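PDB 3PZL: agmatine ureohydrolase from Thermoplasma volcanium GSS1, which probably hydrolyses agmatine to putrescine and urea, using two manganese ions bound in each subunit. Local coordinates for residues I77-A81 with S82-D86; R182-S185 with R186-E190; D211-I214 with E215-D218. All coordinates share one frame; numbering follows the deposited sequence.

Contact 1: I77-A81 with S82-D86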
# COMPACT_ATOMS: atom_id res chain seq x y z
N ILE B 77 -35.78 -0.37 9.94
CA ILE B 77 -36.16 -1.02 8.70
C ILE B 77 -35.23 -2.17 8.43
O ILE B 77 -34.00 -2.00 8.41
CB ILE B 77 -36.07 -0.05 7.53
CG1 ILE B 77 -37.13 1.05 7.68
CG2 ILE B 77 -36.15 -0.79 6.18
CD1 ILE B 77 -38.58 0.52 7.56
N ASP B 78 -35.83 -3.35 8.23
CA ASP B 78 -35.11 -4.56 7.86
C ASP B 78 -34.99 -4.61 6.33
O ASP B 78 -35.98 -4.71 5.60
CB ASP B 78 -35.84 -5.79 8.41
CG ASP B 78 -35.23 -7.11 7.95
OD1 ASP B 78 -34.04 -7.14 7.54
OD2 ASP B 78 -35.95 -8.13 8.01
N LEU B 79 -33.75 -4.54 5.85
CA LEU B 79 -33.49 -4.47 4.42
C LEU B 79 -33.77 -5.78 3.69
O LEU B 79 -34.08 -5.78 2.51
CB LEU B 79 -32.07 -4.01 4.19
CG LEU B 79 -31.87 -2.57 4.64
CD1 LEU B 79 -30.40 -2.28 4.72
CD2 LEU B 79 -32.54 -1.58 3.69
N LEU B 80 -33.68 -6.89 4.43
CA LEU B 80 -33.97 -8.21 3.92
C LEU B 80 -35.42 -8.32 3.49
O LEU B 80 -35.75 -9.11 2.60
CB LEU B 80 -33.68 -9.25 5.00
CG LEU B 80 -32.33 -9.96 4.86
CD1 LEU B 80 -32.20 -11.08 5.87
CD2 LEU B 80 -32.19 -10.48 3.42
N ALA B 81 -36.28 -7.53 4.12
CA ALA B 81 -37.68 -7.52 3.79
C ALA B 81 -38.06 -6.21 3.06
O ALA B 81 -39.22 -5.80 3.08
CB ALA B 81 -38.51 -7.73 5.04
N SER B 82 -37.10 -5.58 2.42
CA SER B 82 -37.38 -4.39 1.63
C SER B 82 -37.38 -4.55 0.09
O SER B 82 -37.33 -3.58 -0.63
CB SER B 82 -36.43 -3.28 2.04
OG SER B 82 -36.57 -3.05 3.43
N GLY B 83 -37.44 -5.78 -0.41
CA GLY B 83 -37.60 -5.98 -1.85
C GLY B 83 -36.43 -5.47 -2.67
O GLY B 83 -36.61 -4.68 -3.59
N MSE B 84 -35.22 -5.93 -2.35
CA MSE B 84 -34.02 -5.58 -3.08
C MSE B 84 -33.63 -6.71 -4.00
O MSE B 84 -33.74 -7.89 -3.64
CB MSE B 84 -32.88 -5.39 -2.11
CG MSE B 84 -32.74 -4.03 -1.50
SE MSE B 84 -30.95 -3.96 -0.63
CE MSE B 84 -31.52 -4.31 1.18
N ALA B 85 -33.12 -6.34 -5.17
CA ALA B 85 -32.55 -7.26 -6.14
C ALA B 85 -31.21 -6.71 -6.64
O ALA B 85 -31.00 -5.50 -6.65
CB ALA B 85 -33.51 -7.45 -7.31
N ASP B 86 -30.31 -7.59 -7.06
CA ASP B 86 -29.04 -7.16 -7.62
C ASP B 86 -28.88 -7.85 -8.95
O ASP B 86 -28.68 -9.05 -9.00
CB ASP B 86 -27.87 -7.55 -6.69
CG ASP B 86 -26.53 -6.86 -7.04
OD1 ASP B 86 -26.40 -6.17 -8.08
OD2 ASP B 86 -25.57 -7.01 -6.25
O HOH W 1 -34.38 -6.82 0.10
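Ser82 reaches back over the turn that precedes it and ties itself to the end of strand 77-78. Its CB lies 3.5 Å from the carbonyl O of Leu79. One bond further out, OG is set beside the serine's own backbone N and opposite its carbonyl carbon (chi1 -57°), which turns the hydroxyl toward the start of the turn. There Ser82 OG donates to Asp78 O at 2.8 Å, approaching from above the carbonyl plane, while Ile77 CG2 lies 3.6 Å from the same hydroxyl oxygen and gives it an apolar neighbour. On the other face of that carbonyl, Ala81 N donates to Asp78 O at 3.2 Å, so two bonds grip one oxygen. A second i to i+3 backbone bond follows, Ser82 N to Leu79 O at 3.0 Å, giving overlapping beta turns. A water donates to Leu79 O and accepts from Met84 N, the latter at 2.7 Å. Asp78 OD1 accepts from Leu80 N at 3.1 Å, the signature of an Asx turn. Beyond Gly83, whose positive phi (64°) lets the chain swing out into strand 84-90, the bent side chain of selenomethionine Met84 brings its CE back against Leu79; their modelled closeness is doubtful in detail. Leu79 and Met84 both pack on Ile294 of helix 281-303 and Tyr65 of helix 57-65. Asp78 OD2 forms a salt bridge to Arg186 of another copy of the protein. The turn thus connects strand 77-78, paired antiparallel with strand 71-72, to strand 84-90, the outermost strand of the main parallel sheet within the chain, which lies next to strand 37-42.

Contact 2: R182-S185 with R186-E190; sequences RSVS and REEFE
Val184 and Ser185 are extended, and the backbone changes to helical values at Arg186, leaving Ser185 as the N-cap of the short helix 186-189. The Ser185 carbonyl O receives two backbone bonds, from Glu188 N at 2.7 Å and from Phe189 N at 3.2 Å, which arrive from opposite faces of its plane and start the helix. Glu188, three residues past the cap, turns its extended side chain back so that OE1 accepts a weak bond from Ser185 N (3.4 Å), resembling the glutamate half of a capping box. Its other oxygen, OE2, has Ser147 OG as hydrogen-bond partner and lies 3.8 Å from Val184 CG1. That same methyl touches Phe189 CB at 4.1 Å, the apolar part of the contact. Within 186-190, Arg186 NH1 and Glu190 OE2 form a salt bridge at 3.5 Å; OE2 lies well out of the guanidinium plane and no N-H points at it, while Glu190 OE1 sits over the guanidinium face. Ser147 is flanked by the manganese ligands His146 and Asp148, and the Glu188 side chain comes within about 10 Å of a bound manganese ion. Residues 182-185 follow strand 176-180 and lead into helix 186-189, which faces Tyr71 and Tyr73 of a further copy of the protein, Phe189 meeting the Tyr71 ring.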
# COMPACT_ATOMS: atom_id res chain seq x y z
N ARG B 182 -17.06 23.29 -5.39
CA ARG B 182 -15.91 24.07 -4.90
C ARG B 182 -14.78 24.13 -5.90
O ARG B 182 -13.69 24.59 -5.59
CB ARG B 182 -15.37 23.51 -3.58
CG ARG B 182 -14.90 22.06 -3.60
CD ARG B 182 -14.88 21.54 -2.15
NE ARG B 182 -14.62 20.10 -2.01
CZ ARG B 182 -15.53 19.13 -2.17
NH1 ARG B 182 -16.78 19.45 -2.50
NH2 ARG B 182 -15.20 17.84 -2.02
N SER B 183 -15.05 23.64 -7.11
CA SER B 183 -14.07 23.58 -8.20
C SER B 183 -14.78 23.83 -9.53
O SER B 183 -15.56 22.98 -10.01
CB SER B 183 -13.34 22.21 -8.20
OG SER B 183 -12.59 21.97 -9.38
N VAL B 184 -14.52 24.99 -10.13
CA VAL B 184 -15.21 25.42 -11.35
C VAL B 184 -14.23 26.03 -12.32
O VAL B 184 -13.40 26.82 -11.93
CB VAL B 184 -16.31 26.47 -11.05
CG1 VAL B 184 -17.09 26.87 -12.35
CG2 VAL B 184 -17.27 25.97 -9.97
N SER B 185 -14.34 25.64 -13.58
CA SER B 185 -13.53 26.23 -14.64
C SER B 185 -14.20 27.51 -15.16
O SER B 185 -15.39 27.51 -15.51
CB SER B 185 -13.34 25.20 -15.75
OG SER B 185 -13.66 25.72 -17.04
N ARG B 186 -13.42 28.59 -15.22
CA ARG B 186 -13.92 29.90 -15.70
C ARG B 186 -14.78 29.88 -16.98
O ARG B 186 -15.73 30.67 -17.12
CB ARG B 186 -12.75 30.84 -15.91
CG ARG B 186 -11.67 30.21 -16.77
CD ARG B 186 -11.56 30.92 -18.12
NE ARG B 186 -11.26 32.34 -17.92
CZ ARG B 186 -11.11 33.21 -18.91
NH1 ARG B 186 -10.84 34.49 -18.63
NH2 ARG B 186 -11.21 32.81 -20.17
N GLU B 187 -14.45 28.98 -17.89
CA GLU B 187 -15.20 28.80 -19.11
C GLU B 187 -16.65 28.44 -18.82
O GLU B 187 -17.56 28.81 -19.56
CB GLU B 187 -14.56 27.72 -19.93
CG GLU B 187 -13.08 27.94 -20.04
CD GLU B 187 -12.38 26.78 -20.69
OE1 GLU B 187 -12.91 25.64 -20.55
OE2 GLU B 187 -11.33 27.02 -21.35
N GLU B 188 -16.85 27.72 -17.72
CA GLU B 188 -18.20 27.39 -17.25
C GLU B 188 -18.81 28.60 -16.55
O GLU B 188 -19.92 29.01 -16.90
CB GLU B 188 -18.16 26.21 -16.28
CG GLU B 188 -17.15 25.12 -16.63
CD GLU B 188 -16.97 24.08 -15.51
OE1 GLU B 188 -15.94 23.39 -15.50
OE2 GLU B 188 -17.86 23.95 -14.66
N PHE B 189 -18.09 29.16 -15.59
CA PHE B 189 -18.55 30.31 -14.81
C PHE B 189 -18.89 31.53 -15.66
O PHE B 189 -19.69 32.37 -15.27
CB PHE B 189 -17.50 30.71 -13.76
CG PHE B 189 -17.87 31.97 -12.99
CD1 PHE B 189 -18.62 31.90 -11.81
CD2 PHE B 189 -17.47 33.23 -13.45
CE1 PHE B 189 -18.96 33.07 -11.11
CE2 PHE B 189 -17.81 34.40 -12.76
CZ PHE B 189 -18.56 34.32 -11.59
N GLU B 190 -18.26 31.63 -16.83
CA GLU B 190 -18.49 32.76 -17.69
C GLU B 190 -19.61 32.50 -18.66
O GLU B 190 -20.10 33.43 -19.32
CB GLU B 190 -17.21 33.14 -18.44
CG GLU B 190 -16.30 34.10 -17.66
CD GLU B 190 -14.98 34.37 -18.37
OE1 GLU B 190 -14.74 33.81 -19.48
OE2 GLU B 190 -14.16 35.13 -17.80

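Contact 3: D211-I214 with E215-D218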
# COMPACT_ATOMS: atom_id res chain seq x y z
N ASP B 211 -29.60 21.59 5.72
CA ASP B 211 -31.08 21.66 5.78
C ASP B 211 -31.70 22.79 4.95
O ASP B 211 -32.64 22.54 4.19
CB ASP B 211 -31.58 21.72 7.21
CG ASP B 211 -31.74 20.34 7.83
OD1 ASP B 211 -31.76 19.33 7.10
OD2 ASP B 211 -31.87 20.26 9.06
N LYS B 212 -31.18 24.01 5.08
CA LYS B 212 -31.66 25.13 4.27
C LYS B 212 -31.85 24.69 2.82
O LYS B 212 -32.96 24.71 2.33
CB LYS B 212 -30.67 26.30 4.35
CG LYS B 212 -30.88 27.43 3.34
CD LYS B 212 -29.96 28.59 3.67
CE LYS B 212 -30.46 29.92 3.08
NZ LYS B 212 -30.09 30.05 1.64
N TYR B 213 -30.77 24.26 2.17
CA TYR B 213 -30.78 23.84 0.77
C TYR B 213 -31.63 22.60 0.49
O TYR B 213 -32.19 22.46 -0.58
CB TYR B 213 -29.34 23.68 0.28
CG TYR B 213 -28.55 24.93 0.59
CD1 TYR B 213 -28.68 26.09 -0.20
CD2 TYR B 213 -27.69 24.98 1.70
CE1 TYR B 213 -27.99 27.22 0.10
CE2 TYR B 213 -27.00 26.11 2.00
CZ TYR B 213 -27.16 27.22 1.19
OH TYR B 213 -26.47 28.36 1.49
N ILE B 214 -31.74 21.72 1.49
CA ILE B 214 -32.70 20.60 1.45
C ILE B 214 -34.17 21.09 1.43
O ILE B 214 -34.98 20.59 0.62
CB ILE B 214 -32.50 19.67 2.64
CG1 ILE B 214 -31.09 19.07 2.58
CG2 ILE B 214 -33.53 18.58 2.62
CD1 ILE B 214 -30.74 18.18 3.75
N GLU B 215 -34.50 22.06 2.31
CA GLU B 215 -35.82 22.69 2.36
C GLU B 215 -36.25 23.27 1.01
O GLU B 215 -37.36 23.01 0.55
CB GLU B 215 -35.91 23.82 3.42
CG GLU B 215 -35.33 23.52 4.83
CD GLU B 215 -36.00 22.32 5.54
OE1 GLU B 215 -36.82 21.60 4.91
OE2 GLU B 215 -35.68 22.09 6.75
N GLU B 216 -35.37 24.05 0.38
CA GLU B 216 -35.68 24.65 -0.91
C GLU B 216 -36.14 23.58 -1.92
O GLU B 216 -37.27 23.66 -2.42
CB GLU B 216 -34.50 25.48 -1.47
CG GLU B 216 -34.03 26.66 -0.62
CD GLU B 216 -32.72 27.26 -1.13
OE1 GLU B 216 -32.10 26.69 -2.07
OE2 GLU B 216 -32.28 28.30 -0.57
N VAL B 217 -35.29 22.58 -2.17
CA VAL B 217 -35.59 21.47 -3.09
C VAL B 217 -36.90 20.74 -2.76
O VAL B 217 -37.76 20.56 -3.61
CB VAL B 217 -34.44 20.43 -3.13
CG1 VAL B 217 -34.77 19.29 -4.04
CG2 VAL B 217 -33.14 21.08 -3.58
N ASP B 218 -37.05 20.30 -1.52
CA ASP B 218 -38.29 19.66 -1.11
C ASP B 218 -39.57 20.45 -1.45
O ASP B 218 -40.56 19.88 -1.90
CB ASP B 218 -38.26 19.34 0.38
CG ASP B 218 -39.15 18.17 0.73
OD1 ASP B 218 -39.75 17.57 -0.19
OD2 ASP B 218 -39.25 17.82 1.92
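Glu215 N donates to Asp211 O at 2.7 Å, the shortest of the backbone bonds between 211-214 and 215-218. The same i to i+4 pattern carries on with Glu216 N to Lys212 O at 3.2 Å and Asp218 N to Ile214 O at 3.0 Å, whereas the bond from Val217 N to Tyr213 O is long and weak. Outside this regular helical backbone, the side chains sort into two groups. In the first, Lys212 directs CG opposite its own backbone N (chi1 168°), runs over one face of the Tyr213 ring, and bends at its last torsion, so that NZ forms a salt bridge with Glu216 OE2 at 3.6 Å. Glu216 extends alongside Tyr213, both pointing the same way, with OE1 3.9 Å from Tyr213 CD1 and the carboxylate turned 80° from the ring plane. The tyrosine hydroxyl has its own hydrogen bond with Asn208, five residues earlier in the same helix. In the second group, Asp211 and Glu215 are both acidic, and their carboxylate oxygens stay apart, Asp211 OD1 to Glu215 OE2 being 4.8 Å. Arginines of helix 251-261 probably offset this like charge: Arg256 forms a salt bridge with Asp211, and Arg260 with Glu215. Helix 202-220 sits against helix 251-261 on this flank, where Ile214 packs on both arginines and on Leu261, and Asp218 OD1 is held by Tyr263 and Lys264 just past that helix. Chain order makes helix 202-220 the helix of a beta-alpha-beta crossover, carrying the chain from strand 198-201, the outermost on its side of the sheet within the chain, past two strands to strand 223-229, whose last residue, Asp229, binds manganese, as in the alpha/beta fold of the arginase family.

How the contacts relate
All three contacts are partly buried and local, but they lie in different elements. Contacts 1 and 2 shape connections, a turn into the outermost strand on one side of the sheet within the chain and the start of a short helix, and both use a backbone carbonyl that receives two bonds from opposite faces. Contact 3 lies in the middle of a helix, with one flank buried and Lys212 and Glu216 exposed; Asp211 and Glu215 pair with arginines of a neighbouring helix. Contacts 1 and 2 lie on opposite sides of the chain's centre, yet both reach subunit interfaces, contact 1 through a charge and contact 2 largely through aromatic packing. Contact 2 alone approaches the manganese site; no other chain touches 211-218.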